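Local coordinates for protein glycoside transferase (Listeria monocytogenes, PDB 6R2M) that probably acts outside the cell as a glycoside hydrolase that degrades exopolysaccharide, at residues L179-V184 against M213-A218; S21-V26 against V61-S66; F80-N85 against Y147-K152. All coordinates share one frame; numbering follows the deposited sequence.

Contact 1 (L179-V184 against M213-A218); sequences LPIQTV and MLIAMA
The short helix that brings I181 against I215 and A218 is gripped at L179 O, in its first turn, which T183 engages twice: OG1 donates to it at 2.6 Å, and T183 N adds a weak bond to the same oxygen at 3.1 Å. The hydroxyl comes in 35° tilted from the carbonyl plane of L179, reaching back over one turn. V184 then leaves helical geometry.

Across the contact the work falls to a single side chain. I181 aims its longer branch at helix 209-223: CG1 stands anti to the backbone N (chi1 -163°), which carries CD1 forward into the groove between I215 and A218. There CD1 meets the branch methyl of I215, at 4.0 Å from CG2, and equally the CB of A218, again 4.0 Å away. The same branch also rests against backbone: I181 CG1 lies 3.8 Å from A218 O, and CD1 reaches the carbonyl oxygen of I215. With alanine on the facing helix, the two backbones can come close, I181 CA and A218 CA being 7.2 Å apart.

Polar ties flank this apolar wedge. I181 O accepts a hydrogen bond from N223 ND2, and Q182 NE2 is bonded to E222 OE2, so the C-terminal end of helix 209-223 is pinned to the same short helix. M213 and A216, turned to other sides, meet helix 228-241 and, for M213, helix 262-274 as well. All three touching residues are buried, and the contact is helix-to-helix packing that sets a short peripheral helix onto a longer one of this mainly helical domain, consistent with an (alpha/alpha) barrel.

Contact 2 (S21-V26 against V61-S66); sequences SVQTYV and VEVNDS
Q23, from helix 21-29, meets V63 and D65 at a helix-to-helix junction: a Schellman motif closes helix 50-62, and D65 is the N-cap of the next helix, 66-79.

The polar link is one nearly straight hydrogen bond. Q23 NE2 donates to D65 OD2 at 2.9 Å, with an N-H...O angle of 177°. Seen from the glutamine, the acceptor lies almost exactly in the amide plane; at the aspartate, the N-H arrives on the anti side of OD2, 25° out of the carboxylate plane. The amide and carboxylate planes themselves are about 53° apart. The glutamine chain gets there by bending at its second torsion. Both partners are held a second time: Q23 NE2 is also hydrogen-bonded to S19 O, and D65 OD2 to T68 OG1. These extra bonds would help hold the rotation of both groups, and the aspartate side chain caps a backbone N in the first turn of helix 66-79.

Backbone bonds build the corner. N64, with positive phi, is the C-prime residue: N64 N reaches V61 O at 3.1 Å, and D65 N turns back to L60 O. The chain further on is tied to the N-terminal segment, since T15 OG1 bonds to both N64 O and S66 N.

Van der Waals contacts fill in around the bond. Y56, Y59 and L60 of helix 50-62 pack about the glutamine, while methyl and methylene groups touch the polar atoms across the contact: the V63 methyl CG2 lies 3.8 Å from Q23 NE2, and the methylene carbon Q23 CG is 3.6 Å from D65 OD2.

Contact 3 (F80-N85 against Y147-K152); sequences FITEDN and YDFVHK
T82 and F149 approach from opposite directions, one from a type I beta turn (T82 to N85), the other from the loop of the small hairpin that joins strands 147-148 and 153-154. The threonine methyl CG2 approaches the phenylalanine ring obliquely, 4.2 Å from its centroid and 30° off the ring normal, an off-centre CH-pi contact. It lies nearest the outer end of the ring, 3.8 Å from both CE1 and CZ of F149. The ring of F86 meets that of F149, their planes about 25° apart, and K88 also touches it.

F149 holds CG between its backbone N and carbonyl carbon (chi1 46°), which swings the ring toward the turn. In T82 it is the hydroxyl that sits between backbone N and carbonyl carbon, and there OG1 accepts a hydrogen bond from F86 N. T82 OG1 also approaches D84 OD2 so closely, at 2.5 Å, that the exact length is doubtful.

D84's other carboxylate oxygen, OD1, is bridged to the hairpin through one water, which donates to D84 OD1 at 2.7 Å and to F149 O at 2.8 Å. On the hairpin side D148 forms an Asx turn, and its OD1 is shared by two backbone donors: H151 N comes from above the carboxylate plane at 2.8 Å, while V150 N lies 3.0 Å from that same oxygen, nearly along its C-O axis.

How the contacts relate
The three contacts lie in series along the chain and do not touch one another. Contact 2 ties the N-terminal helix 21-29 to the corner between helices 50-62 and 66-79; contact 3 follows at the loop that leaves helix 66-79, and contact 1 closes last. Helix 66-79 therefore starts at contact 2 and leads toward contact 3, yet the centres are 30 Å apart and the nearest atoms about 12 Å. Contacts 1 and 2, with centres 31 Å apart, sit on opposite sides of the chain's centre. Contacts 1 and 2 are buried; contact 3, 27 Å from contact 1 between centres, is at the surface.

Contact 1 (L179-V184 against M213-A218)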
loop_
_atom_site.group_PDB
_atom_site.type_symbol
_atom_site.label_atom_id
_atom_site.label_comp_id
_atom_site.label_asym_id
_atom_site.label_seq_id
_atom_site.Cartn_x
_atom_site.Cartn_y
_atom_site.Cartn_z
ATOM N N LEU A 179 15.159 5.764 11.734
ATOM C CA LEU A 179 15.000 6.811 12.738
ATOM C C LEU A 179 13.699 7.589 12.586
ATOM O O LEU A 179 13.085 7.896 13.622
ATOM C CB LEU A 179 16.201 7.770 12.713
ATOM C CG LEU A 179 16.289 8.726 13.910
ATOM C CD1 LEU A 179 16.896 7.997 15.091
ATOM C CD2 LEU A 179 17.106 9.972 13.593
ATOM N N PRO A 180 13.221 7.931 11.378
ATOM C CA PRO A 180 11.943 8.664 11.305
ATOM C C PRO A 180 10.793 7.918 11.958
ATOM O O PRO A 180 10.086 8.498 12.790
ATOM C CB PRO A 180 11.738 8.860 9.795
ATOM C CG PRO A 180 13.148 8.950 9.264
ATOM C CD PRO A 180 13.928 7.955 10.082
ATOM N N ILE A 181 10.595 6.637 11.629
ATOM C CA ILE A 181 9.455 5.925 12.203
ATOM C C ILE A 181 9.703 5.522 13.656
ATOM O O ILE A 181 8.745 5.289 14.405
ATOM C CB ILE A 181 9.096 4.717 11.311
ATOM C CG1 ILE A 181 7.689 4.185 11.612
ATOM C CG2 ILE A 181 10.136 3.611 11.435
ATOM C CD1 ILE A 181 6.562 5.161 11.276
ATOM N N GLN A 182 10.959 5.464 14.087
ATOM C CA GLN A 182 11.244 5.199 15.494
ATOM C C GLN A 182 10.959 6.396 16.385
ATOM O O GLN A 182 10.730 6.203 17.586
ATOM C CB GLN A 182 12.705 4.800 15.680
ATOM C CG GLN A 182 13.025 3.407 15.189
ATOM C CD GLN A 182 14.528 3.163 15.076
ATOM O OE1 GLN A 182 15.326 4.079 15.255
ATOM N NE2 GLN A 182 14.910 1.930 14.766
ATOM N N THR A 183 10.964 7.608 15.840
ATOM C CA THR A 183 10.928 8.814 16.662
ATOM C C THR A 183 9.710 9.698 16.416
ATOM O O THR A 183 9.547 10.708 17.115
ATOM C CB THR A 183 12.214 9.627 16.463
ATOM O OG1 THR A 183 12.386 9.981 15.081
ATOM C CG2 THR A 183 13.420 8.803 16.889
ATOM N N VAL A 184 8.844 9.345 15.463
ATOM C CA VAL A 184 7.646 10.140 15.205
ATOM C C VAL A 184 6.690 10.031 16.391
ATOM O O VAL A 184 6.645 9.011 17.098
ATOM C CB VAL A 184 6.974 9.680 13.894
ATOM C CG1 VAL A 184 6.420 8.270 14.035
ATOM C CG2 VAL A 184 5.877 10.642 13.465
ATOM N N MET A 213 -3.273 5.517 8.878
ATOM C CA MET A 213 -3.259 4.088 9.189
ATOM C C MET A 213 -1.974 3.442 8.696
ATOM O O MET A 213 -1.413 2.567 9.365
ATOM C CB MET A 213 -4.466 3.373 8.561
ATOM C CG MET A 213 -5.804 3.624 9.250
ATOM S SD MET A 213 -5.789 3.392 11.035
ATOM C CE MET A 213 -5.060 1.751 11.169
ATOM N N LEU A 214 -1.485 3.862 7.528
ATOM C CA LEU A 214 -0.242 3.277 7.032
ATOM C C LEU A 214 0.928 3.619 7.955
ATOM O O LEU A 214 1.794 2.774 8.203
ATOM C CB LEU A 214 0.027 3.747 5.604
ATOM C CG LEU A 214 -0.937 3.124 4.579
ATOM C CD1 LEU A 214 -0.807 3.833 3.248
ATOM C CD2 LEU A 214 -0.646 1.624 4.433
ATOM N N ILE A 215 0.967 4.845 8.486
ATOM C CA ILE A 215 2.024 5.211 9.429
ATOM C C ILE A 215 1.905 4.384 10.697
ATOM O O ILE A 215 2.902 3.891 11.238
ATOM C CB ILE A 215 1.975 6.718 9.750
ATOM C CG1 ILE A 215 2.170 7.529 8.475
ATOM C CG2 ILE A 215 3.036 7.087 10.828
ATOM C CD1 ILE A 215 1.788 8.979 8.628
ATOM N N ALA A 216 0.682 4.219 11.194
ATOM C CA ALA A 216 0.489 3.464 12.423
ATOM C C ALA A 216 0.957 2.030 12.264
ATOM O O ALA A 216 1.529 1.449 13.196
ATOM C CB ALA A 216 -0.983 3.480 12.831
ATOM N N MET A 217 0.687 1.428 11.101
ATOM C CA MET A 217 1.137 0.059 10.883
ATOM C C MET A 217 2.657 -0.022 10.768
ATOM O O MET A 217 3.272 -0.948 11.303
ATOM C CB MET A 217 0.449 -0.520 9.649
ATOM C CG MET A 217 -0.933 -1.023 10.034
ATOM S SD MET A 217 -1.782 -1.932 8.753
ATOM C CE MET A 217 -1.976 -0.604 7.653
ATOM N N ALA A 218 3.283 0.938 10.084
ATOM C CA ALA A 218 4.741 0.959 10.026
ATOM C C ALA A 218 5.333 1.181 11.410
ATOM O O ALA A 218 6.367 0.602 11.754
ATOM C CB ALA A 218 5.213 2.050 9.067
#

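Contact 2 (S21-V26 against V61-S66)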
loop_
_atom_site.group_PDB
_atom_site.type_symbol
_atom_site.label_atom_id
_atom_site.label_comp_id
_atom_site.label_asym_id
_atom_site.label_seq_id
_atom_site.Cartn_x
_atom_site.Cartn_y
_atom_site.Cartn_z
ATOM N N SER A 21 -13.001 -14.737 -9.537
ATOM C CA SER A 21 -14.033 -13.726 -9.756
ATOM C C SER A 21 -13.452 -12.317 -9.784
ATOM O O SER A 21 -13.900 -11.473 -10.574
ATOM C CB SER A 21 -15.109 -13.848 -8.677
ATOM O OG SER A 21 -14.532 -13.829 -7.386
ATOM N N VAL A 22 -12.471 -12.031 -8.919
ATOM C CA VAL A 22 -11.853 -10.709 -8.925
ATOM C C VAL A 22 -11.113 -10.480 -10.237
ATOM O O VAL A 22 -11.223 -9.415 -10.853
ATOM C CB VAL A 22 -10.916 -10.529 -7.716
ATOM C CG1 VAL A 22 -10.031 -9.297 -7.919
ATOM C CG2 VAL A 22 -11.711 -10.400 -6.434
ATOM N N GLN A 23 -10.345 -11.480 -10.682
ATOM C CA GLN A 23 -9.637 -11.373 -11.957
ATOM C C GLN A 23 -10.603 -11.061 -13.093
ATOM O O GLN A 23 -10.339 -10.185 -13.926
ATOM C CB GLN A 23 -8.870 -12.670 -12.244
ATOM C CG GLN A 23 -7.799 -13.001 -11.202
ATOM C CD GLN A 23 -8.301 -13.968 -10.129
ATOM O OE1 GLN A 23 -9.264 -13.682 -9.419
ATOM N NE2 GLN A 23 -7.645 -15.114 -10.013
ATOM N N THR A 24 -11.732 -11.775 -13.140
ATOM C CA THR A 24 -12.744 -11.528 -14.163
ATOM C C THR A 24 -13.299 -10.119 -14.049
ATOM O O THR A 24 -13.433 -9.418 -15.056
ATOM C CB THR A 24 -13.861 -12.559 -14.035
ATOM O OG1 THR A 24 -13.317 -13.860 -14.300
ATOM C CG2 THR A 24 -14.992 -12.285 -15.033
ATOM N N TYR A 25 -13.563 -9.671 -12.819
ATOM C CA TYR A 25 -14.113 -8.337 -12.604
ATOM C C TYR A 25 -13.105 -7.256 -12.981
ATOM O O TYR A 25 -13.470 -6.236 -13.578
ATOM C CB TYR A 25 -14.540 -8.195 -11.148
ATOM C CG TYR A 25 -15.238 -6.904 -10.856
ATOM C CD1 TYR A 25 -16.610 -6.793 -11.036
ATOM C CD2 TYR A 25 -14.538 -5.790 -10.414
ATOM C CE1 TYR A 25 -17.266 -5.611 -10.778
ATOM C CE2 TYR A 25 -15.192 -4.588 -10.143
ATOM C CZ TYR A 25 -16.567 -4.522 -10.324
ATOM O OH TYR A 25 -17.260 -3.355 -10.080
ATOM N N VAL A 26 -11.825 -7.475 -12.671
ATOM C CA VAL A 26 -10.811 -6.492 -13.035
ATOM C C VAL A 26 -10.663 -6.407 -14.549
ATOM O O VAL A 26 -10.564 -5.314 -15.118
ATOM C CB VAL A 26 -9.485 -6.841 -12.343
ATOM C CG1 VAL A 26 -8.327 -6.035 -12.964
ATOM C CG2 VAL A 26 -9.614 -6.560 -10.838
ATOM N N VAL A 61 -0.963 -13.309 -5.924
ATOM C CA VAL A 61 -0.197 -14.275 -5.138
ATOM C C VAL A 61 -1.078 -14.887 -4.063
ATOM O O VAL A 61 -1.043 -16.106 -3.831
ATOM C CB VAL A 61 1.057 -13.614 -4.536
ATOM C CG1 VAL A 61 1.781 -14.594 -3.592
ATOM C CG2 VAL A 61 1.993 -13.167 -5.632
ATOM N N GLU A 62 -1.906 -14.060 -3.412
ATOM C CA GLU A 62 -2.759 -14.552 -2.337
ATOM C C GLU A 62 -3.737 -15.611 -2.840
ATOM O O GLU A 62 -4.014 -16.588 -2.133
ATOM C CB GLU A 62 -3.510 -13.382 -1.684
ATOM C CG GLU A 62 -4.401 -13.770 -0.520
ATOM C CD GLU A 62 -3.637 -14.395 0.641
ATOM O OE1 GLU A 62 -2.447 -14.056 0.850
ATOM O OE2 GLU A 62 -4.245 -15.232 1.349
ATOM N N VAL A 63 -4.253 -15.454 -4.060
ATOM C CA VAL A 63 -5.227 -16.406 -4.601
ATOM C C VAL A 63 -4.573 -17.456 -5.501
ATOM O O VAL A 63 -5.277 -18.203 -6.186
ATOM C CB VAL A 63 -6.390 -15.701 -5.332
ATOM C CG1 VAL A 63 -7.134 -14.777 -4.373
ATOM C CG2 VAL A 63 -5.922 -14.924 -6.576
ATOM N N ASN A 64 -3.243 -17.542 -5.503
ATOM C CA ASN A 64 -2.524 -18.644 -6.156
ATOM C C ASN A 64 -2.757 -18.664 -7.660
ATOM O O ASN A 64 -3.022 -19.712 -8.244
ATOM C CB ASN A 64 -2.900 -20.002 -5.543
ATOM C CG ASN A 64 -1.964 -21.118 -5.991
ATOM O OD1 ASN A 64 -0.752 -20.922 -6.056
ATOM N ND2 ASN A 64 -2.527 -22.272 -6.339
ATOM N N ASP A 65 -2.677 -17.501 -8.305
ATOM C CA ASP A 65 -2.942 -17.400 -9.744
ATOM C C ASP A 65 -1.660 -17.020 -10.486
ATOM O O ASP A 65 -1.412 -15.855 -10.800
ATOM C CB ASP A 65 -4.074 -16.403 -10.007
ATOM C CG ASP A 65 -4.500 -16.374 -11.472
ATOM O OD1 ASP A 65 -3.864 -17.050 -12.311
ATOM O OD2 ASP A 65 -5.475 -15.661 -11.786
ATOM N N SER A 66 -0.851 -18.033 -10.808
ATOM C CA SER A 66 0.438 -17.731 -11.422
ATOM C C SER A 66 0.293 -17.181 -12.833
ATOM O O SER A 66 1.101 -16.342 -13.255
ATOM C CB SER A 66 1.314 -18.980 -11.422
ATOM O OG SER A 66 0.846 -19.849 -12.431
#

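Contact 3 (F80-N85 against Y147-K152)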
loop_
_atom_site.group_PDB
_atom_site.type_symbol
_atom_site.label_atom_id
_atom_site.label_comp_id
_atom_site.label_asym_id
_atom_site.label_seq_id
_atom_site.Cartn_x
_atom_site.Cartn_y
_atom_site.Cartn_z
ATOM N N PHE A 80 6.203 -0.011 -17.190
ATOM C CA PHE A 80 6.566 0.695 -15.967
ATOM C C PHE A 80 8.060 0.716 -15.693
ATOM O O PHE A 80 8.573 1.724 -15.190
ATOM C CB PHE A 80 5.860 0.074 -14.755
ATOM C CG PHE A 80 4.366 0.283 -14.729
ATOM C CD1 PHE A 80 3.514 -0.600 -15.376
ATOM C CD2 PHE A 80 3.813 1.350 -14.035
ATOM C CE1 PHE A 80 2.127 -0.421 -15.335
ATOM C CE2 PHE A 80 2.423 1.537 -13.998
ATOM C CZ PHE A 80 1.592 0.649 -14.647
ATOM N N ILE A 81 8.784 -0.356 -15.999
ATOM C CA ILE A 81 10.187 -0.464 -15.606
ATOM C C ILE A 81 11.074 0.174 -16.664
ATOM O O ILE A 81 11.012 -0.189 -17.848
ATOM C CB ILE A 81 10.583 -1.926 -15.370
ATOM C CG1 ILE A 81 9.712 -2.504 -14.252
ATOM C CG2 ILE A 81 12.058 -1.988 -14.981
ATOM C CD1 ILE A 81 9.919 -3.980 -14.023
ATOM N N THR A 82 11.908 1.116 -16.237
ATOM C CA THR A 82 12.833 1.769 -17.156
ATOM C C THR A 82 14.042 0.884 -17.435
ATOM O O THR A 82 14.259 -0.148 -16.797
ATOM C CB THR A 82 13.306 3.103 -16.597
ATOM O OG1 THR A 82 14.178 2.875 -15.478
ATOM C CG2 THR A 82 12.115 3.963 -16.190
ATOM N N GLU A 83 14.865 1.330 -18.385
ATOM C CA GLU A 83 16.060 0.564 -18.712
ATOM C C GLU A 83 17.079 0.568 -17.579
ATOM O O GLU A 83 17.922 -0.332 -17.527
ATOM C CB GLU A 83 16.686 1.091 -20.005
ATOM C CG GLU A 83 17.372 2.440 -19.887
ATOM C CD GLU A 83 17.842 2.967 -21.234
ATOM O OE1 GLU A 83 18.161 2.146 -22.123
ATOM O OE2 GLU A 83 17.893 4.205 -21.402
ATOM N N ASP A 84 17.024 1.538 -16.660
ATOM C CA ASP A 84 17.860 1.489 -15.467
ATOM C C ASP A 84 17.102 0.999 -14.231
ATOM O O ASP A 84 17.501 1.307 -13.099
ATOM C CB ASP A 84 18.514 2.849 -15.211
ATOM C CG ASP A 84 17.596 4.021 -15.506
ATOM O OD1 ASP A 84 18.038 5.178 -15.301
ATOM O OD2 ASP A 84 16.443 3.806 -15.948
ATOM N N ASN A 85 16.012 0.246 -14.433
ATOM C CA ASN A 85 15.392 -0.571 -13.397
ATOM C C ASN A 85 14.639 0.255 -12.364
ATOM O O ASN A 85 14.461 -0.187 -11.228
ATOM C CB ASN A 85 16.417 -1.468 -12.701
ATOM C CG ASN A 85 17.008 -2.489 -13.637
ATOM O OD1 ASN A 85 16.307 -3.371 -14.126
ATOM N ND2 ASN A 85 18.306 -2.374 -13.897
ATOM N N TYR A 147 12.997 9.263 -6.570
ATOM C CA TYR A 147 14.164 9.718 -7.297
ATOM C C TYR A 147 13.697 10.042 -8.705
ATOM O O TYR A 147 13.009 9.230 -9.337
ATOM C CB TYR A 147 15.261 8.648 -7.316
ATOM C CG TYR A 147 16.482 8.998 -8.142
ATOM C CD1 TYR A 147 17.409 9.914 -7.676
ATOM C CD2 TYR A 147 16.709 8.395 -9.377
ATOM C CE1 TYR A 147 18.533 10.228 -8.417
ATOM C CE2 TYR A 147 17.829 8.703 -10.126
ATOM C CZ TYR A 147 18.726 9.627 -9.637
ATOM O OH TYR A 147 19.853 9.937 -10.362
ATOM N N ASP A 148 14.014 11.247 -9.172
ATOM C CA ASP A 148 13.756 11.601 -10.564
ATOM C C ASP A 148 14.925 11.093 -11.396
ATOM O O ASP A 148 16.039 11.621 -11.315
ATOM C CB ASP A 148 13.565 13.105 -10.710
ATOM C CG ASP A 148 13.051 13.486 -12.072
ATOM O OD1 ASP A 148 13.658 13.061 -13.068
ATOM O OD2 ASP A 148 12.034 14.209 -12.148
ATOM N N PHE A 149 14.686 10.046 -12.173
ATOM C CA PHE A 149 15.738 9.383 -12.930
ATOM C C PHE A 149 15.991 10.026 -14.284
ATOM O O PHE A 149 16.850 9.539 -15.031
ATOM C CB PHE A 149 15.393 7.898 -13.115
ATOM C CG PHE A 149 13.983 7.661 -13.550
ATOM C CD1 PHE A 149 13.625 7.824 -14.883
ATOM C CD2 PHE A 149 13.008 7.291 -12.633
ATOM C CE1 PHE A 149 12.318 7.615 -15.297
ATOM C CE2 PHE A 149 11.705 7.075 -13.041
ATOM C CZ PHE A 149 11.363 7.238 -14.373
ATOM N N VAL A 150 15.250 11.072 -14.631
ATOM C CA VAL A 150 15.531 11.874 -15.819
ATOM C C VAL A 150 16.346 13.112 -15.467
ATOM O O VAL A 150 17.374 13.385 -16.085
ATOM C CB VAL A 150 14.217 12.244 -16.536
ATOM C CG1 VAL A 150 14.479 13.288 -17.639
ATOM C CG2 VAL A 150 13.564 10.989 -17.106
ATOM N N HIS A 151 15.912 13.862 -14.451
ATOM C CA HIS A 151 16.647 15.024 -13.969
ATOM C C HIS A 151 17.713 14.668 -12.941
ATOM O O HIS A 151 18.520 15.536 -12.588
ATOM C CB HIS A 151 15.677 16.047 -13.378
ATOM C CG HIS A 151 14.656 16.525 -14.356
ATOM N ND1 HIS A 151 14.976 17.358 -15.407
ATOM C CD2 HIS A 151 13.329 16.276 -14.462
ATOM C CE1 HIS A 151 13.886 17.613 -16.110
ATOM N NE2 HIS A 151 12.874 16.965 -15.563
ATOM N N LYS A 152 17.734 13.419 -12.470
ATOM C CA LYS A 152 18.758 12.922 -11.547
ATOM C C LYS A 152 18.762 13.748 -10.262
ATOM O O LYS A 152 19.787 14.277 -9.818
ATOM C CB LYS A 152 20.129 12.877 -12.225
ATOM C CG LYS A 152 20.056 12.103 -13.536
ATOM C CD LYS A 152 21.401 11.609 -14.035
ATOM C CE LYS A 152 21.211 10.576 -15.135
ATOM N NZ LYS A 152 20.365 11.093 -16.254
HETATM O O HOH W 1 18.809 7.655 -14.485
#